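Local structure of hydrazine synthase subunit alpha (5C2V) at residues Gly335-Pro340 with Met348-Ala353; Phe500-Ile505 with Trp767-Gly772; Thr430-Asp435 with Gly553-Gly558. The protein catalyses, as the alpha subunit of the hydrazine synthase complex, the condensation of hydroxylamine with ammonia to hydrazine and carries two c-type hemes. One frame throughout, in Å; residues are numbered along the deposited sequence.

Contact 1: residues Gly335-Pro340 with Met348-Ala353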
loop_
_atom_site.group_PDB
_atom_site.type_symbol
_atom_site.label_atom_id
_atom_site.label_comp_id
_atom_site.label_asym_id
_atom_site.label_seq_id
_atom_site.Cartn_x
_atom_site.Cartn_y
_atom_site.Cartn_z
ATOM N N GLY D 335 -14.551 6.144 21.174
ATOM C CA GLY D 335 -14.596 7.583 21.375
ATOM C C GLY D 335 -13.514 8.327 20.614
ATOM O O GLY D 335 -12.599 7.715 20.063
ATOM N N LEU D 336 -13.618 9.653 20.583
ATOM C CA LEU D 336 -12.636 10.486 19.894
ATOM C C LEU D 336 -11.770 11.278 20.872
ATOM O O LEU D 336 -12.276 11.905 21.807
ATOM C CB LEU D 336 -13.332 11.444 18.922
ATOM C CG LEU D 336 -14.008 10.811 17.704
ATOM C CD1 LEU D 336 -14.597 11.883 16.800
ATOM C CD2 LEU D 336 -13.026 9.939 16.937
ATOM N N TYR D 337 -10.460 11.242 20.642
ATOM C CA TYR D 337 -9.497 11.918 21.506
ATOM C C TYR D 337 -8.811 13.078 20.793
ATOM O O TYR D 337 -8.613 13.046 19.578
ATOM C CB TYR D 337 -8.440 10.930 22.004
ATOM C CG TYR D 337 -8.952 9.898 22.983
ATOM C CD1 TYR D 337 -9.665 8.789 22.545
ATOM C CD2 TYR D 337 -8.710 10.025 24.344
ATOM C CE1 TYR D 337 -10.131 7.841 23.437
ATOM C CE2 TYR D 337 -9.171 9.083 25.243
ATOM C CZ TYR D 337 -9.879 7.992 24.784
ATOM O OH TYR D 337 -10.341 7.052 25.676
ATOM N N ARG D 338 -8.450 14.101 21.561
ATOM C CA ARG D 338 -7.702 15.236 21.038
ATOM C C ARG D 338 -6.954 15.953 22.162
ATOM O O ARG D 338 -7.308 15.828 23.339
ATOM C CB ARG D 338 -8.637 16.211 20.315
ATOM C CG ARG D 338 -9.583 16.954 21.241
ATOM C CD ARG D 338 -10.695 17.668 20.490
ATOM N NE ARG D 338 -10.198 18.714 19.603
ATOM C CZ ARG D 338 -10.982 19.562 18.944
ATOM N NH1 ARG D 338 -12.299 19.490 19.077
ATOM N NH2 ARG D 338 -10.449 20.485 18.155
ATOM N N SER D 339 -5.918 16.695 21.780
ATOM C CA SER D 339 -5.150 17.543 22.693
ATOM C C SER D 339 -4.670 16.847 23.970
ATOM O O SER D 339 -5.101 17.204 25.067
ATOM C CB SER D 339 -5.983 18.768 23.071
ATOM O OG SER D 339 -6.474 19.427 21.915
ATOM N N PRO D 340 -3.777 15.854 23.835
ATOM C CA PRO D 340 -3.223 15.204 25.028
ATOM C C PRO D 340 -2.170 16.074 25.713
ATOM O O PRO D 340 -1.415 16.760 25.024
ATOM C CB PRO D 340 -2.601 13.926 24.467
ATOM C CG PRO D 340 -2.186 14.306 23.085
ATOM C CD PRO D 340 -3.212 15.297 22.591
ATOM N N MET D 348 -1.634 12.491 32.673
ATOM C CA MET D 348 -1.933 13.159 31.414
ATOM C C MET D 348 -3.364 13.685 31.387
ATOM O O MET D 348 -4.283 13.040 31.893
ATOM C CB MET D 348 -1.689 12.206 30.238
ATOM C CG MET D 348 -1.815 12.852 28.867
ATOM S SD MET D 348 -1.130 11.836 27.543
ATOM C CE MET D 348 -2.080 10.332 27.739
ATOM N N LEU D 349 -3.546 14.858 30.790
ATOM C CA LEU D 349 -4.875 15.420 30.586
ATOM C C LEU D 349 -5.262 15.295 29.120
ATOM O O LEU D 349 -4.516 15.714 28.236
ATOM C CB LEU D 349 -4.925 16.885 31.025
ATOM C CG LEU D 349 -5.052 17.164 32.524
ATOM C CD1 LEU D 349 -4.905 18.651 32.802
ATOM C CD2 LEU D 349 -6.382 16.650 33.050
ATOM N N VAL D 350 -6.427 14.710 28.863
ATOM C CA VAL D 350 -6.873 14.507 27.491
ATOM C C VAL D 350 -8.242 15.126 27.246
ATOM O O VAL D 350 -9.065 15.220 28.159
ATOM C CB VAL D 350 -6.930 13.007 27.132
ATOM C CG1 VAL D 350 -5.536 12.400 27.158
ATOM C CG2 VAL D 350 -7.858 12.263 28.082
ATOM N N SER D 351 -8.479 15.566 26.015
ATOM C CA SER D 351 -9.816 15.984 25.625
ATOM C C SER D 351 -10.504 14.810 24.946
ATOM O O SER D 351 -9.983 14.238 23.992
ATOM C CB SER D 351 -9.776 17.203 24.708
ATOM O OG SER D 351 -11.083 17.566 24.299
ATOM N N TYR D 352 -11.675 14.450 25.450
ATOM C CA TYR D 352 -12.314 13.205 25.063
ATOM C C TYR D 352 -13.804 13.384 24.829
ATOM O O TYR D 352 -14.506 13.990 25.642
ATOM C CB TYR D 352 -12.063 12.149 26.142
ATOM C CG TYR D 352 -12.847 10.865 25.992
ATOM C CD1 TYR D 352 -12.548 9.958 24.987
ATOM C CD2 TYR D 352 -13.868 10.547 26.878
ATOM C CE1 TYR D 352 -13.253 8.777 24.856
ATOM C CE2 TYR D 352 -14.578 9.370 26.757
ATOM C CZ TYR D 352 -14.266 8.488 25.745
ATOM O OH TYR D 352 -14.972 7.314 25.619
ATOM N N ALA D 353 -14.278 12.879 23.696
ATOM C CA ALA D 353 -15.708 12.771 23.469
ATOM C C ALA D 353 -16.063 11.309 23.258
ATOM O O ALA D 353 -15.755 10.732 22.215
ATOM C CB ALA D 353 -16.127 13.604 22.274
#

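Contact 2: residues Phe500-Ile505 with Trp767-Gly772. With CA (calcium ion), chain Z.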
loop_
_atom_site.group_PDB
_atom_site.type_symbol
_atom_site.label_atom_id
_atom_site.label_comp_id
_atom_site.label_asym_id
_atom_site.label_seq_id
_atom_site.Cartn_x
_atom_site.Cartn_y
_atom_site.Cartn_z
ATOM N N PHE D 500 2.156 17.226 -9.510
ATOM C CA PHE D 500 3.273 18.141 -9.313
ATOM C C PHE D 500 2.861 19.575 -9.617
ATOM O O PHE D 500 2.417 19.878 -10.725
ATOM C CB PHE D 500 4.459 17.744 -10.198
ATOM C CG PHE D 500 5.079 16.425 -9.831
ATOM C CD1 PHE D 500 4.529 15.236 -10.280
ATOM C CD2 PHE D 500 6.222 16.376 -9.048
ATOM C CE1 PHE D 500 5.100 14.022 -9.947
ATOM C CE2 PHE D 500 6.797 15.165 -8.712
ATOM C CZ PHE D 500 6.235 13.986 -9.162
ATOM N N GLN D 501 3.008 20.455 -8.633
ATOM C CA GLN D 501 2.717 21.867 -8.837
ATOM C C GLN D 501 3.894 22.568 -9.511
ATOM O O GLN D 501 4.913 21.944 -9.808
ATOM C CB GLN D 501 2.375 22.549 -7.513
ATOM C CG GLN D 501 0.995 22.195 -6.982
ATOM C CD GLN D 501 0.680 22.879 -5.667
ATOM O OE1 GLN D 501 1.583 23.237 -4.909
ATOM N NE2 GLN D 501 -0.605 23.071 -5.394
ATOM N N GLN D 502 3.742 23.867 -9.750
ATOM C CA GLN D 502 4.732 24.639 -10.495
ATOM C C GLN D 502 6.084 24.689 -9.792
ATOM O O GLN D 502 6.164 24.859 -8.575
ATOM C CB GLN D 502 4.215 26.057 -10.734
ATOM C CG GLN D 502 2.881 26.101 -11.453
ATOM C CD GLN D 502 2.241 27.472 -11.418
ATOM O OE1 GLN D 502 1.926 27.993 -10.349
ATOM N NE2 GLN D 502 2.045 28.065 -12.590
ATOM N N ARG D 503 7.142 24.529 -10.578
ATOM C CA ARG D 503 8.505 24.527 -10.065
ATOM C C ARG D 503 9.487 24.891 -11.171
ATOM O O ARG D 503 9.126 24.924 -12.348
ATOM C CB ARG D 503 8.854 23.170 -9.455
ATOM C CG ARG D 503 8.560 21.979 -10.345
ATOM C CD ARG D 503 8.469 20.717 -9.510
ATOM N NE ARG D 503 7.334 20.764 -8.593
ATOM C CZ ARG D 503 7.149 19.916 -7.586
ATOM N NH1 ARG D 503 8.034 18.956 -7.356
ATOM N NH2 ARG D 503 6.085 20.034 -6.804
ATOM N N GLY D 504 10.728 25.174 -10.790
ATOM C CA GLY D 504 11.738 25.576 -11.749
ATOM C C GLY D 504 13.114 25.090 -11.347
ATOM O O GLY D 504 13.285 24.494 -10.285
ATOM N N ILE D 505 14.097 25.335 -12.204
ATOM C CA ILE D 505 15.437 24.803 -11.992
ATOM C C ILE D 505 16.339 25.783 -11.250
ATOM O O ILE D 505 16.686 26.841 -11.778
ATOM C CB ILE D 505 16.102 24.428 -13.331
ATOM C CG1 ILE D 505 15.199 23.489 -14.132
ATOM C CG2 ILE D 505 17.464 23.794 -13.092
ATOM C CD1 ILE D 505 15.756 23.116 -15.491
ATOM N N TRP D 767 2.206 22.033 -17.217
ATOM C CA TRP D 767 1.700 22.750 -18.381
ATOM C C TRP D 767 1.990 24.228 -18.191
ATOM O O TRP D 767 2.722 24.846 -18.965
ATOM C CB TRP D 767 0.199 22.500 -18.557
ATOM C CG TRP D 767 -0.548 23.577 -19.301
ATOM C CD1 TRP D 767 -1.172 24.665 -18.758
ATOM C CD2 TRP D 767 -0.802 23.635 -20.713
ATOM N NE1 TRP D 767 -1.767 25.413 -19.746
ATOM C CE2 TRP D 767 -1.559 24.802 -20.953
ATOM C CE3 TRP D 767 -0.451 22.824 -21.795
ATOM C CZ2 TRP D 767 -1.971 25.173 -22.232
ATOM C CZ3 TRP D 767 -0.861 23.197 -23.065
ATOM C CH2 TRP D 767 -1.612 24.360 -23.272
ATOM N N ASP D 768 1.408 24.786 -17.135
ATOM C CA ASP D 768 1.644 26.170 -16.788
ATOM C C ASP D 768 2.650 26.193 -15.646
ATOM O O ASP D 768 2.311 25.898 -14.502
ATOM C CB ASP D 768 0.324 26.832 -16.383
ATOM C CG ASP D 768 0.361 28.333 -16.494
ATOM O OD1 ASP D 768 1.384 28.930 -16.114
ATOM O OD2 ASP D 768 -0.636 28.917 -16.966
ATOM N N ASN D 769 3.892 26.536 -15.970
ATOM C CA ASN D 769 4.953 26.600 -14.973
ATOM C C ASN D 769 5.244 28.024 -14.520
ATOM O O ASN D 769 6.139 28.253 -13.708
ATOM C CB ASN D 769 6.228 25.940 -15.503
ATOM C CG ASN D 769 6.521 24.616 -14.819
ATOM O OD1 ASN D 769 6.064 24.367 -13.702
ATOM N ND2 ASN D 769 7.291 23.762 -15.483
ATOM N N ILE D 770 4.495 28.978 -15.061
ATOM C CA ILE D 770 4.637 30.374 -14.667
ATOM C C ILE D 770 3.537 30.751 -13.680
ATOM O O ILE D 770 2.377 30.880 -14.066
ATOM C CB ILE D 770 4.580 31.314 -15.887
ATOM C CG1 ILE D 770 5.635 30.911 -16.920
ATOM C CG2 ILE D 770 4.770 32.761 -15.456
ATOM C CD1 ILE D 770 5.585 31.725 -18.195
ATOM N N PRO D 771 3.904 30.933 -12.402
ATOM C CA PRO D 771 2.952 31.227 -11.322
ATOM C C PRO D 771 2.074 32.443 -11.609
ATOM O O PRO D 771 2.574 33.475 -12.055
ATOM C CB PRO D 771 3.861 31.488 -10.118
ATOM C CG PRO D 771 5.099 30.718 -10.414
ATOM C CD PRO D 771 5.284 30.823 -11.900
ATOM N N GLY D 772 0.775 32.310 -11.356
ATOM C CA GLY D 772 -0.166 33.386 -11.602
ATOM C C GLY D 772 -0.620 33.432 -13.048
ATOM O O GLY D 772 -0.074 32.729 -13.897
HETATM CA CA CA Z . 0.569 30.819 -15.008
HETATM O O HOH W 1 0.607 30.347 -9.076
HETATM O O HOH W 2 -0.244 29.511 -13.182
HETATM O O HOH W 3 -1.570 30.741 -16.104
#

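Contact 3: residues Thr430-Asp435 with Gly553-Gly558. With HEC (heme c), chain B.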
loop_
_atom_site.group_PDB
_atom_site.type_symbol
_atom_site.label_atom_id
_atom_site.label_comp_id
_atom_site.label_asym_id
_atom_site.label_seq_id
_atom_site.Cartn_x
_atom_site.Cartn_y
_atom_site.Cartn_z
ATOM N N THR D 430 24.843 26.543 1.532
ATOM C CA THR D 430 25.458 25.391 0.874
ATOM C C THR D 430 24.889 24.036 1.301
ATOM O O THR D 430 24.253 23.906 2.349
ATOM C CB THR D 430 26.982 25.357 1.122
ATOM O OG1 THR D 430 27.240 25.370 2.532
ATOM C CG2 THR D 430 27.665 26.553 0.475
ATOM N N TRP D 431 25.123 23.016 0.480
ATOM C CA TRP D 431 24.835 21.655 0.918
ATOM C C TRP D 431 25.765 20.645 0.255
ATOM O O TRP D 431 26.255 20.863 -0.856
ATOM C CB TRP D 431 23.366 21.288 0.662
ATOM C CG TRP D 431 22.973 21.153 -0.777
ATOM C CD1 TRP D 431 22.395 22.106 -1.562
ATOM C CD2 TRP D 431 23.102 19.983 -1.597
ATOM N NE1 TRP D 431 22.165 21.608 -2.821
ATOM C CE2 TRP D 431 22.594 20.307 -2.870
ATOM C CE3 TRP D 431 23.606 18.697 -1.379
ATOM C CZ2 TRP D 431 22.573 19.393 -3.920
ATOM C CZ3 TRP D 431 23.585 17.790 -2.424
ATOM C CH2 TRP D 431 23.072 18.142 -3.678
ATOM N N ILE D 432 26.011 19.547 0.963
ATOM C CA ILE D 432 26.945 18.526 0.517
ATOM C C ILE D 432 26.478 17.110 0.873
ATOM O O ILE D 432 26.041 16.835 2.000
ATOM C CB ILE D 432 28.352 18.773 1.114
ATOM C CG1 ILE D 432 29.292 17.605 0.813
ATOM C CG2 ILE D 432 28.267 19.023 2.611
ATOM C CD1 ILE D 432 30.702 17.810 1.322
ATOM N N CYS D 433 26.571 16.222 -0.111
ATOM C CA CYS D 433 26.312 14.804 0.080
ATOM C C CYS D 433 27.602 14.025 -0.149
ATOM O O CYS D 433 28.273 14.207 -1.168
ATOM C CB CYS D 433 25.216 14.316 -0.867
ATOM S SG CYS D 433 24.752 12.583 -0.640
ATOM N N PHE D 434 27.944 13.163 0.801
ATOM C CA PHE D 434 29.200 12.425 0.748
ATOM C C PHE D 434 29.163 11.311 -0.296
ATOM O O PHE D 434 30.141 11.088 -1.006
ATOM C CB PHE D 434 29.530 11.856 2.127
ATOM C CG PHE D 434 29.619 12.901 3.202
ATOM C CD1 PHE D 434 30.301 14.087 2.979
ATOM C CD2 PHE D 434 29.008 12.708 4.430
ATOM C CE1 PHE D 434 30.381 15.055 3.962
ATOM C CE2 PHE D 434 29.082 13.674 5.417
ATOM C CZ PHE D 434 29.770 14.848 5.183
ATOM N N ASP D 435 28.043 10.600 -0.376
ATOM C CA ASP D 435 27.853 9.611 -1.431
ATOM C C ASP D 435 26.445 9.703 -2.014
ATOM O O ASP D 435 25.466 9.463 -1.316
ATOM C CB ASP D 435 28.121 8.203 -0.896
ATOM C CG ASP D 435 28.229 7.171 -2.000
ATOM O OD1 ASP D 435 28.343 7.567 -3.178
ATOM O OD2 ASP D 435 28.206 5.962 -1.687
ATOM N N GLY D 553 24.924 25.660 5.941
ATOM C CA GLY D 553 25.205 24.590 5.010
ATOM C C GLY D 553 24.856 23.268 5.648
ATOM O O GLY D 553 24.909 23.131 6.870
ATOM N N ARG D 554 24.512 22.280 4.829
ATOM C CA ARG D 554 24.010 21.028 5.391
ATOM C C ARG D 554 24.629 19.789 4.763
ATOM O O ARG D 554 24.773 19.698 3.547
ATOM C CB ARG D 554 22.485 20.955 5.269
ATOM C CG ARG D 554 21.909 19.678 5.863
ATOM C CD ARG D 554 20.514 19.854 6.429
ATOM N NE ARG D 554 20.158 18.709 7.263
ATOM C CZ ARG D 554 18.943 18.472 7.745
ATOM N NH1 ARG D 554 17.943 19.297 7.474
ATOM N NH2 ARG D 554 18.729 17.401 8.497
ATOM N N ILE D 555 24.969 18.826 5.611
ATOM C CA ILE D 555 25.637 17.612 5.175
ATOM C C ILE D 555 24.699 16.412 5.237
ATOM O O ILE D 555 23.775 16.369 6.053
ATOM C CB ILE D 555 26.881 17.322 6.036
ATOM C CG1 ILE D 555 26.468 16.888 7.444
ATOM C CG2 ILE D 555 27.778 18.545 6.110
ATOM C CD1 ILE D 555 27.603 16.359 8.273
ATOM N N CYS D 556 24.921 15.451 4.349
ATOM C CA CYS D 556 24.232 14.168 4.442
ATOM C C CYS D 556 25.146 13.055 3.947
ATOM O O CYS D 556 25.888 13.239 2.981
ATOM C CB CYS D 556 22.923 14.190 3.651
ATOM S SG CYS D 556 23.093 14.734 1.941
ATOM N N SER D 557 25.097 11.908 4.617
ATOM C CA SER D 557 25.949 10.775 4.265
ATOM C C SER D 557 25.674 10.279 2.855
ATOM O O SER D 557 26.595 9.989 2.093
ATOM C CB SER D 557 25.753 9.618 5.248
ATOM O OG SER D 557 26.175 9.965 6.553
ATOM N N GLY D 558 24.394 10.200 2.513
ATOM C CA GLY D 558 23.976 9.521 1.306
ATOM C C GLY D 558 22.635 9.996 0.797
ATOM O O GLY D 558 22.099 10.999 1.267
HETATM FE FE HEC B . 16.975 13.186 1.230
HETATM C CHA HEC B . 13.727 12.289 1.986
HETATM C CHB HEC B . 16.934 15.442 3.811
HETATM C CHC HEC B . 20.063 14.381 0.251
HETATM C CHD HEC B . 16.949 11.097 -1.489
HETATM N NA HEC B . 15.593 13.753 2.635
HETATM C C1A HEC B . 14.309 13.263 2.764
HETATM C C2A HEC B . 13.674 13.949 3.868
HETATM C C3A HEC B . 14.552 14.820 4.373
HETATM C C4A HEC B . 15.780 14.716 3.609
HETATM C CMA HEC B . 14.310 15.773 5.564
HETATM C CAA HEC B . 12.229 13.708 4.357
HETATM C CBA HEC B . 12.235 12.782 5.570
HETATM C CGA HEC B . 12.673 11.393 5.183
HETATM O O1A HEC B . 13.565 10.830 5.870
HETATM O O2A HEC B . 12.137 10.844 4.188
HETATM N NB HEC B . 18.217 14.747 1.829
HETATM C C1B HEC B . 18.094 15.337 3.074
HETATM C C2B HEC B . 19.403 15.816 3.469
HETATM C C3B HEC B . 20.267 15.534 2.492
HETATM C C4B HEC B . 19.541 14.851 1.437
HETATM C CMB HEC B . 19.740 16.543 4.789
HETATM C CAB HEC B . 21.776 15.871 2.511
HETATM C CBB HEC B . 22.092 16.916 1.418
HETATM N NC HEC B . 18.296 12.771 -0.303
HETATM C C1C HEC B . 19.464 13.457 -0.577
HETATM C C2C HEC B . 19.997 12.953 -1.827
HETATM C C3C HEC B . 19.086 12.132 -2.355
HETATM C C4C HEC B . 18.030 11.945 -1.377
HETATM C CMC HEC B . 21.216 13.535 -2.576
HETATM C CAC HEC B . 19.212 11.409 -3.714
HETATM C CBC HEC B . 18.123 11.932 -4.677
HETATM N ND HEC B . 15.556 11.902 0.376
HETATM C C1D HEC B . 15.794 11.115 -0.746
HETATM C C2D HEC B . 14.626 10.309 -1.019
HETATM C C3D HEC B . 13.619 10.681 0.075
HETATM C C4D HEC B . 14.281 11.676 0.885
HETATM C CMD HEC B . 14.448 9.289 -2.164
HETATM C CAD HEC B . 12.192 10.130 0.274
HETATM C CBD HEC B . 11.330 10.570 -0.903
HETATM C CGD HEC B . 9.942 10.014 -0.746
HETATM O O1D HEC B . 9.157 10.113 -1.722
HETATM O O2D HEC B . 9.625 9.469 0.344
#

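Contact 1: residues Gly335-Pro340 with Met348-Ala353
The rings of Y337 and Y352 form the apolar centre, opposed on neighbouring strands. Their planes are inclined at 43°, with Y352 CD1 over one face of the Y337 ring, toward its rim and 3.3 Å from Y337 CZ. Differing first torsions, Y352 CG anti to the backbone N (chi1 171°) and Y337 CG beside its own, lead the rings together from a non-hydrogen-bonded pair. Y337 OH, the ring's polar end, bonds to D333. V350 CG2 lies at the edge of that ring, 4.4 Å from Y337 CD2. P340 CB meets M348 SD at 4.0 Å, a flexible thioether against a rigid ring. G335, lacking a side chain, brings its CA to 3.9 Å from Y352 CE1.

The other face carries polar R338 and S351 beside apolar L336 and A353. S351 OG lies 3.5 Å from R338 CG and bonds to the carbonyl of D382; the small serine fits beside the long arginine, whose NH1 forms a salt bridge with D44. Between the faces, L336 with A353 and R338 with S351 each exchange two backbone N-H...O bonds. The pair is a beta hairpin, the first two strands of a four-stranded antiparallel sheet, as in a blade of the six-bladed beta-propeller.

Contact 2: residues Phe500-Ile505 with Trp767-Gly772
Q502 and N769 form the closest pair of CA atoms, 4.9 Å apart, between two segments that run past each other without strand pairing, just where strand 503-510 begins. The partner is a calcium-binding loop that follows helix 751-762. D768 OD1 (2.3 Å from the calcium), the carbonyls of I770 and G772, two waters and D774 hold the ion, so its ligands fall on every second residue. The loop also contains an Asx turn, in which D768 OD1 accepts from I770 N, while D768 OD2 makes a salt bridge to R647.

Glutamine suits the opposing place because it is long and both donates and accepts. Q502 CG lies anti to the carbonyl carbon (chi1 -57°), and the chain extends from there to the loop. Q502 NE2 gives a hydrogen bond of 2.9 Å to D768 O, approaching from above the carbonyl plane, and a weak one to a water that itself binds the calcium, which makes Q502 a second-shell residue of the site. N769 is fixed by ND2 on the carbonyl of V644, and its OD1 takes a weak bond from R503 N at 3.3 Å. R503 turns away: its NE bonds back to Q501 O, and NH1 reaches Y528. A further water, not bound to the calcium, lies 3.0 Å from Q502 OE1 and accepts from G772 N, also at 3.0 Å.

Contact 3: residues Thr430-Asp435 with Gly553-Gly558
C433 and C556 are paired in register where strands 428-433 and 553-556 run parallel, beside the pentacoordinated heme of the middle domain. The two strands run within 10° of one another, and strand 517-522 lies antiparallel on the far side of 428-433. Backbone bonds alternate as parallel strands require: R554 N to T430 O, I432 N to R554 O, C556 N to I432 O and F434 N to C556 O. D435 N to S557 O, 2.9 Å, carries the link past the cysteines.

On the heme side, C556 SG forms a thioether with heme CAB, 1.8 Å long. SG stands between the backbone N and the carbonyl carbon (chi1 52°), and C433 CB packs against it at 3.5 Å. This cysteine opens the heme-binding motif CSGCH: C559 makes the second thioether, but H560 binds zinc, and Y564 is the axial ligand of the iron. R554 lays one face of its guanidinium over the heme methyl CMB, NE 3.3 Å away, while NH1 bonds to the carbonyl of P269. The large indole of W431 reaches heme CBB with CE3, 3.6 Å off, and its NE1 is held by Q521.

The other face is mostly apolar, with T430 at one end. I432 and I555, branched residues at home in strands, lie side by side pointing the same way, their CG2 atoms 3.6 Å apart. F434 crosses I555 obliquely, F434 CZ being 3.9 Å from I555 CB, and L215 of the beta subunit packs on the phenylalanine. T430 OG1 lies 3.3 Å from G553 CA and bonds to W580 NE1.

How the contacts relate
All three contacts are largely buried, yet no strand is shared among them. Contact 1 is local, its strands joined by a short loop, and lies across the chain's centre from the other two, about 41 Å between centres. Contacts 2 and 3 bring together segments distant in sequence, alternate along the chain, and come within about 11 Å at their nearest atoms. Contacts 1 and 3 are both strand pairs, antiparallel and parallel respectively, with the backbone as main glue; contact 2 relies on side-chain amides, waters and a metal-bound loop. Each has its own chemistry: aromatic rings in the sheet of contact 1, calcium in contact 2, covalent heme in contact 3.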